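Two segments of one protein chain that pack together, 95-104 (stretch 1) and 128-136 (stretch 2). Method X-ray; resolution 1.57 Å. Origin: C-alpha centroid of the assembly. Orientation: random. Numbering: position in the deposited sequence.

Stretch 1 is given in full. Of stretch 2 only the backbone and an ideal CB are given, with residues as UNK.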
ATOM      1  N   ASP A  95       1.267   6.668  -1.013  1.00 10.17           N
ATOM      2  CA  ASP A  95       2.655   6.338  -0.963  1.00 10.40           C
ATOM      3  C   ASP A  95       3.481   7.394  -1.666  1.00 10.86           C
ATOM      4  O   ASP A  95       2.977   8.404  -2.177  1.00 10.37           O
ATOM      5  CB  ASP A  95       2.878   4.919  -1.536  1.00 12.71           C
ATOM      6  CG  ASP A  95       2.938   4.945  -2.999  1.00 15.40           C
ATOM      7  OD1 ASP A  95       2.306   5.741  -3.722  1.00 13.77           O
ATOM      8  OD2 ASP A  95       3.759   4.148  -3.505  1.00 20.46           O
ATOM      9  N   HIS A  96       4.787   7.160  -1.746  1.00 10.80           N
ATOM     10  CA  HIS A  96       5.714   8.114  -2.355  1.00 10.66           C
ATOM     11  C   HIS A  96       5.437   8.271  -3.830  1.00 11.52           C
ATOM     12  O   HIS A  96       5.498   9.415  -4.403  1.00 12.11           O
ATOM     13  CB  HIS A  96       7.145   7.615  -2.113  1.00 12.49           C
ATOM     14  CG  HIS A  96       8.199   8.567  -2.520  1.00 12.99           C
ATOM     15  ND1 HIS A  96       8.791   9.432  -1.622  1.00 14.58           N
ATOM     16  CD2 HIS A  96       8.787   8.804  -3.723  1.00 15.19           C
ATOM     17  CE1 HIS A  96       9.772  10.086  -2.247  1.00 16.11           C
ATOM     18  NE2 HIS A  96       9.757   9.761  -3.542  1.00 17.06           N
ATOM     19  N   VAL A  97       5.207   7.175  -4.549  1.00 10.55           N
ATOM     20  CA  VAL A  97       5.085   7.287  -5.968  1.00 12.19           C
ATOM     21  C   VAL A  97       3.804   8.015  -6.379  1.00 10.74           C
ATOM     22  O   VAL A  97       3.829   8.867  -7.288  1.00 10.36           O
ATOM     23  CB  VAL A  97       5.100   5.880  -6.590  1.00 14.03           C
ATOM     24  CG1 VAL A  97       4.598   5.910  -8.023  1.00 14.75           C
ATOM     25  CG2 VAL A  97       6.517   5.332  -6.472  1.00 13.66           C
ATOM     26  N   THR A  98       2.681   7.750  -5.713  1.00 10.50           N
ATOM     27  CA  THR A  98       1.475   8.481  -6.001  1.00  9.74           C
ATOM     28  C   THR A  98       1.609   9.963  -5.643  1.00  9.65           C
ATOM     29  O   THR A  98       1.203  10.831  -6.413  1.00 10.96           O
ATOM     30  CB  THR A  98       0.224   7.884  -5.337  1.00 11.06           C
ATOM     31  OG1 THR A  98       0.451   7.657  -3.928  1.00 10.28           O
ATOM     32  CG2 THR A  98      -0.115   6.564  -5.991  1.00 12.98           C
ATOM     33  N   ALA A  99       2.272  10.219  -4.516  1.00  8.92           N
ATOM     34  CA  ALA A  99       2.537  11.650  -4.205  1.00 10.58           C
ATOM     35  C   ALA A  99       3.331  12.339  -5.248  1.00 11.15           C
ATOM     36  O   ALA A  99       3.006  13.463  -5.701  1.00 11.96           O
ATOM     37  CB  ALA A  99       3.233  11.760  -2.866  1.00 11.52           C
ATOM     38  N   GLN A 100       4.422  11.697  -5.715  1.00 10.24           N
ATOM     39  CA  GLN A 100       5.275  12.292  -6.747  1.00 11.01           C
ATOM     40  C   GLN A 100       4.562  12.497  -8.062  1.00 10.86           C
ATOM     41  O   GLN A 100       4.589  13.588  -8.636  1.00 10.73           O
ATOM     42  CB  GLN A 100       6.483  11.381  -6.949  1.00 14.42           C
ATOM     43  CG  GLN A 100       7.433  11.895  -8.005  1.00 17.99           C
ATOM     44  CD  GLN A 100       8.602  10.897  -8.215  1.00 21.26           C
ATOM     45  OE1 GLN A 100       9.032  10.281  -7.293  1.00 28.22           O
ATOM     46  NE2 GLN A 100       9.100  10.783  -9.431  1.00 29.47           N
ATOM     47  N   LEU A 101       3.864  11.458  -8.552  1.00 10.56           N
ATOM     48  CA  LEU A 101       3.182  11.541  -9.868  1.00 10.78           C
ATOM     49  C   LEU A 101       1.922  12.401  -9.882  1.00  9.90           C
ATOM     50  O   LEU A 101       1.625  13.039 -10.890  1.00 10.27           O
ATOM     51  CB  LEU A 101       2.917  10.159 -10.389  1.00 12.22           C
ATOM     52  CG  LEU A 101       4.150   9.349 -10.666  1.00 12.81           C
ATOM     53  CD1 LEU A 101       3.856   7.959 -11.138  1.00 14.27           C
ATOM     54  CD2 LEU A 101       5.029  10.022 -11.724  1.00 14.44           C
ATOM     55  N   SER A 102       1.270  12.585  -8.706  1.00  9.99           N
ATOM     56  CA  SER A 102       0.107  13.445  -8.585  1.00  9.87           C
ATOM     57  C   SER A 102       0.548  14.896  -8.916  1.00 10.32           C
ATOM     58  O   SER A 102      -0.267  15.653  -9.405  1.00 10.30           O
ATOM     59  CB  SER A 102      -0.492  13.451  -7.227  1.00 10.35           C
ATOM     60  OG  SER A 102       0.300  14.074  -6.266  1.00 11.37           O
ATOM     61  N   ARG A 103       1.812  15.223  -8.619  1.00  9.74           N
ATOM     62  CA  ARG A 103       2.392  16.522  -8.950  1.00 11.21           C
ATOM     63  C   ARG A 103       3.032  16.518 -10.341  1.00 12.20           C
ATOM     64  O   ARG A 103       2.702  17.364 -11.183  1.00 12.54           O
ATOM     65  CB  ARG A 103       3.416  16.879  -7.893  1.00 11.82           C
ATOM     66  CG  ARG A 103       2.859  17.062  -6.480  1.00 11.48           C
ATOM     67  CD  ARG A 103       1.917  18.244  -6.325  1.00 11.58           C
ATOM     68  NE  ARG A 103       2.648  19.427  -6.669  1.00 13.34           N
ATOM     69  CZ  ARG A 103       2.344  20.341  -7.595  1.00 14.11           C
ATOM     70  NH1 ARG A 103       1.189  20.359  -8.250  1.00 13.58           N
ATOM     71  NH2 ARG A 103       3.231  21.297  -7.890  1.00 16.55           N
ATOM     72  N   GLN A 104       3.901  15.543 -10.630  1.00 11.57           N
ATOM     73  CA  GLN A 104       4.631  15.489 -11.939  1.00 11.58           C
ATOM     74  C   GLN A 104       3.725  15.427 -13.114  1.00 13.60           C
ATOM     75  O   GLN A 104       3.924  16.084 -14.153  1.00 13.61           O
ATOM     76  CB  GLN A 104       5.633  14.354 -11.937  1.00 12.55           C
ATOM     77  CG  GLN A 104       6.831  14.581 -11.072  1.00 15.99           C
ATOM     78  CD  GLN A 104       7.937  13.615 -11.296  1.00 17.94           C
ATOM     79  OE1 GLN A 104       7.726  12.450 -11.511  1.00 20.96           O
ATOM     80  NE2 GLN A 104       9.131  14.135 -11.283  1.00 22.05           N
ATOM     81  N   UNK A 128       5.782  15.342   2.442  1.00 10.93           N
ATOM     82  CA  UNK A 128       7.029  15.948   2.015  1.00 13.53           C
ATOM     83  C   UNK A 128       7.231  15.842   0.508  1.00 12.31           C
ATOM     84  O   UNK A 128       7.603  16.802  -0.125  1.00 13.34           O
ATOM     85  CB  UNK A 128       8.204  15.295   2.746  1.00 13.53           C
ATOM     86  N   UNK A 129       6.869  14.714  -0.125  1.00 10.80           N
ATOM     87  CA  UNK A 129       6.996  14.522  -1.547  1.00 11.20           C
ATOM     88  C   UNK A 129       6.037  15.432  -2.298  1.00 10.74           C
ATOM     89  O   UNK A 129       6.391  16.066  -3.253  1.00 11.52           O
ATOM     90  CB  UNK A 129       6.746  13.057  -1.912  1.00 11.20           C
ATOM     91  N   UNK A 130       4.776  15.457  -1.876  1.00 10.55           N
ATOM     92  CA  UNK A 130       3.776  16.303  -2.573  1.00 10.46           C
ATOM     93  C   UNK A 130       4.139  17.753  -2.605  1.00 11.12           C
ATOM     94  O   UNK A 130       3.985  18.455  -3.613  1.00 11.95           O
ATOM     95  CB  UNK A 130       2.404  16.162  -1.911  1.00 10.46           C
ATOM     96  N   UNK A 131       4.623  18.210  -1.437  1.00 10.39           N
ATOM     97  CA  UNK A 131       5.006  19.639  -1.361  1.00 11.97           C
ATOM     98  C   UNK A 131       6.286  20.037  -2.069  1.00 13.02           C
ATOM     99  O   UNK A 131       6.506  21.262  -2.284  1.00 15.39           O
ATOM    100  CB  UNK A 131       5.145  20.039   0.109  1.00 11.97           C
ATOM    101  N   UNK A 132       7.129  19.090  -2.397  1.00 11.84           N
ATOM    102  CA  UNK A 132       8.392  19.404  -3.051  1.00 14.60           C
ATOM    103  C   UNK A 132       8.534  18.932  -4.461  1.00 16.37           C
ATOM    104  O   UNK A 132       9.653  18.896  -4.980  1.00 20.02           O
ATOM    105  CB  UNK A 132       9.545  18.816  -2.234  1.00 14.60           C
ATOM    106  N   UNK A 133       7.484  18.464  -5.093  1.00 13.81           N
ATOM    107  CA  UNK A 133       7.544  17.944  -6.439  1.00 13.28           C
ATOM    108  C   UNK A 133       6.821  18.931  -7.363  1.00 14.07           C
ATOM    109  O   UNK A 133       5.733  19.379  -7.131  1.00 14.51           O
ATOM    110  CB  UNK A 133       6.928  16.546  -6.518  1.00 13.28           C
ATOM    111  N   UNK A 134       7.497  19.263  -8.468  1.00 17.53           N
ATOM    112  CA  UNK A 134       6.926  20.139  -9.497  1.00 19.79           C
ATOM    113  C   UNK A 134       6.385  19.401 -10.678  1.00 16.65           C
ATOM    114  O   UNK A 134       6.832  18.252 -10.946  1.00 16.56           O
ATOM    115  CB  UNK A 134       7.977  21.140  -9.982  1.00 19.79           C
ATOM    116  N   UNK A 135       5.440  20.007 -11.412  1.00 16.04           N
ATOM    117  CA  UNK A 135       4.905  19.385 -12.603  1.00 17.74           C
ATOM    118  C   UNK A 135       5.950  19.278 -13.710  1.00 24.69           C
ATOM    119  O   UNK A 135       6.804  20.167 -13.839  1.00 21.34           O
ATOM    120  CB  UNK A 135       3.691  20.172 -13.101  1.00 17.74           C
ATOM    121  N   UNK A 136       5.968  18.174 -14.415  1.00 21.79           N
ATOM    122  CA  UNK A 136       7.071  17.835 -15.391  1.00 28.19           C
ATOM    123  C   UNK A 136       6.746  18.697 -16.575  1.00 32.76           C
ATOM    124  O   UNK A 136       5.586  19.022 -16.833  1.00 28.45           O
ATOM    125  CB  UNK A 136       7.143  16.353 -15.764  1.00 28.19           C
TER

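Stretch 1 is a helix from His96 to Gln104, with Asp95 as its N-cap. Stretch 2 enters as the end of a helix, then runs extended past the C-terminal part of stretch 1.

Position 128 is helical. Its CB points sideways, with nothing of stretch 1 within 5.5 Å. Many side chains would fit. The residue is Glu128, which makes no contact with stretch 1.

Position 129 is helical and its CB points toward stretch 1. The ideal CB lies 3.9 Å from Ala99 CB and 4.2 Å from His96 ND1. The space is shallow, so a small or branched residue suits: Ala, Val, Ser or Thr. A hydroxyl would have the imidazole within reach. The residue is Thr129, chi1 m. Its CG2 lies over one face of the His96 ring, 4.2 Å from the centroid, and 3.8 Å from Ala99 CB. Its OG1 is 3.1 Å from His96 ND1.

Position 130 is also helical, and its CB points sideways. The ideal CB is 4.6 Å from Ala99 CB and 4.7 Å from Arg103 CG. A long side chain could reach back along Ala99, Ser102 and the aliphatic part of Arg103. Leu, Met or an aromatic would suit. The residue is Phe130, chi1 t. Arg103 CD sits over one face of its ring, 3.6 Å from the centroid, a CH-pi contact. Ser102 OG meets the ring edge, 3.3 Å from Phe130 CE1; that hydroxyl donates to Ala99 O at 2.8 Å.

Positions 131 and 132 point away from stretch 1, so it sets no demand on them. They are Leu131 and Thr132. Thr132 OG1 donates to Glu128 O at 2.7 Å.

At 133 the backbone is extended (phi/psi -110/131) and CB points toward stretch 1. The ideal CB is 3.8 Å from Arg103 CB and 4.3 Å from Gln100 O. A compact residue, perhaps beta-branched, suits: Val, Thr or Ala. The residue is Thr133, chi1 m. Its CG2 packs 3.4 Å from Gln104 CG, while OG1 donates to Thr129 O at 2.7 Å. Its backbone O takes weak hydrogen bonds from Arg103 NE (3.1 Å) and NH2 (3.2 Å).

Position 134 has its CB pointing away, but Arg103 NH2 is 5.2 Å from the ideal CB. An acid or a polar acceptor able to turn back would suit. The residue is Glu134. Its OE1 forms a salt bridge with Arg103 NH2 at 3.2 Å, with a weak hydrogen bond. Water 1 links Glu134 O to Gln104 NE2.

Position 135 is extended, with phi -67, and CB points sideways. The ideal CB is 3.5 Å from Arg103 O, and 4.2 Å from Gln104 O. A small or compact residue, such as Ala, Ser, Val or Pro, would suit; phi is compatible with proline. The residue is Pro135. Its CA lies 3.3 Å from Arg103 O, and its CD is 3.6 Å from Arg103 NH2.

At 136 the backbone N donates to Gln104 O at 2.9 Å, whatever the side chain, except proline. CB points sideways, near Gln104, so an aliphatic or a flexible polar chain would suit. The residue is Leu136, whose CD2 lies 3.7 Å from Gln104 NE2.

Stretch 2 (128-136) ETFLTTEPL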
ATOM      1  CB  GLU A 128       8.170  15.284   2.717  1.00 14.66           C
ATOM      2  CG  GLU A 128       8.255  15.648   4.166  1.00 19.09           C
ATOM      3  CD  GLU A 128       9.374  15.057   4.994  1.00 26.10           C
ATOM      4  OE1 GLU A 128      10.048  14.144   4.477  1.00 35.11           O
ATOM      5  OE2 GLU A 128       9.472  15.459   6.203  1.00 25.91           O
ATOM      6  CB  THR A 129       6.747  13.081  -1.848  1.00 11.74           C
ATOM      7  OG1 THR A 129       7.715  12.299  -1.087  1.00 12.59           O
ATOM      8  CG2 THR A 129       6.867  12.821  -3.374  1.00 12.61           C
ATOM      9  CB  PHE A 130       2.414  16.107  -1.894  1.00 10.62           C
ATOM     10  CG  PHE A 130       1.262  16.741  -2.610  1.00 10.98           C
ATOM     11  CD1 PHE A 130       0.588  16.083  -3.616  1.00 11.56           C
ATOM     12  CD2 PHE A 130       0.841  18.006  -2.274  1.00 11.67           C
ATOM     13  CE1 PHE A 130      -0.501  16.588  -4.238  1.00 11.72           C
ATOM     14  CE2 PHE A 130      -0.241  18.556  -2.935  1.00 11.65           C
ATOM     15  CZ  PHE A 130      -0.892  17.882  -3.947  1.00 11.71           C
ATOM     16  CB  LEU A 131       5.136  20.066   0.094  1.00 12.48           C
ATOM     17  CG  LEU A 131       3.852  20.037   0.936  1.00 14.20           C
ATOM     18  CD1 LEU A 131       4.077  20.376   2.451  1.00 15.00           C
ATOM     19  CD2 LEU A 131       2.725  20.883   0.310  1.00 14.75           C
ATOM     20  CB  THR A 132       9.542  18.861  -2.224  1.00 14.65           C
ATOM     21  OG1 THR A 132       9.454  17.428  -2.039  1.00 15.55           O
ATOM     22  CG2 THR A 132       9.545  19.395  -0.775  1.00 14.33           C
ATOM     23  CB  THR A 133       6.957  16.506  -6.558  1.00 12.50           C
ATOM     24  OG1 THR A 133       7.608  15.642  -5.649  1.00 13.66           O
ATOM     25  CG2 THR A 133       7.102  15.965  -7.967  1.00 14.47           C
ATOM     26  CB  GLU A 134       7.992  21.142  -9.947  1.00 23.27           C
ATOM     27  CG  GLU A 134       8.182  22.254  -8.890  1.00 31.99           C
ATOM     28  CD  GLU A 134       6.922  23.100  -8.648  1.00 42.25           C
ATOM     29  OE1 GLU A 134       6.061  22.816  -7.710  1.00 38.18           O
ATOM     30  OE2 GLU A 134       6.768  24.082  -9.419  1.00 55.14           O
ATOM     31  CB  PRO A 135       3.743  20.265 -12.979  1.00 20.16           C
ATOM     32  CG  PRO A 135       3.983  21.573 -12.297  1.00 20.97           C
ATOM     33  CD  PRO A 135       4.852  21.337 -11.156  1.00 20.91           C
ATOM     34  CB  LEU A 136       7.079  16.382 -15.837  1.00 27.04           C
ATOM     35  CG  LEU A 136       7.744  15.434 -14.886  1.00 31.47           C
ATOM     36  CD1 LEU A 136       7.572  14.017 -15.376  1.00 31.81           C
ATOM     37  CD2 LEU A 136       9.209  15.727 -14.582  1.00 33.93           C
TER
HETATM   38  O   HOH W   1       9.252  17.108 -11.116  1.00 26.38           O
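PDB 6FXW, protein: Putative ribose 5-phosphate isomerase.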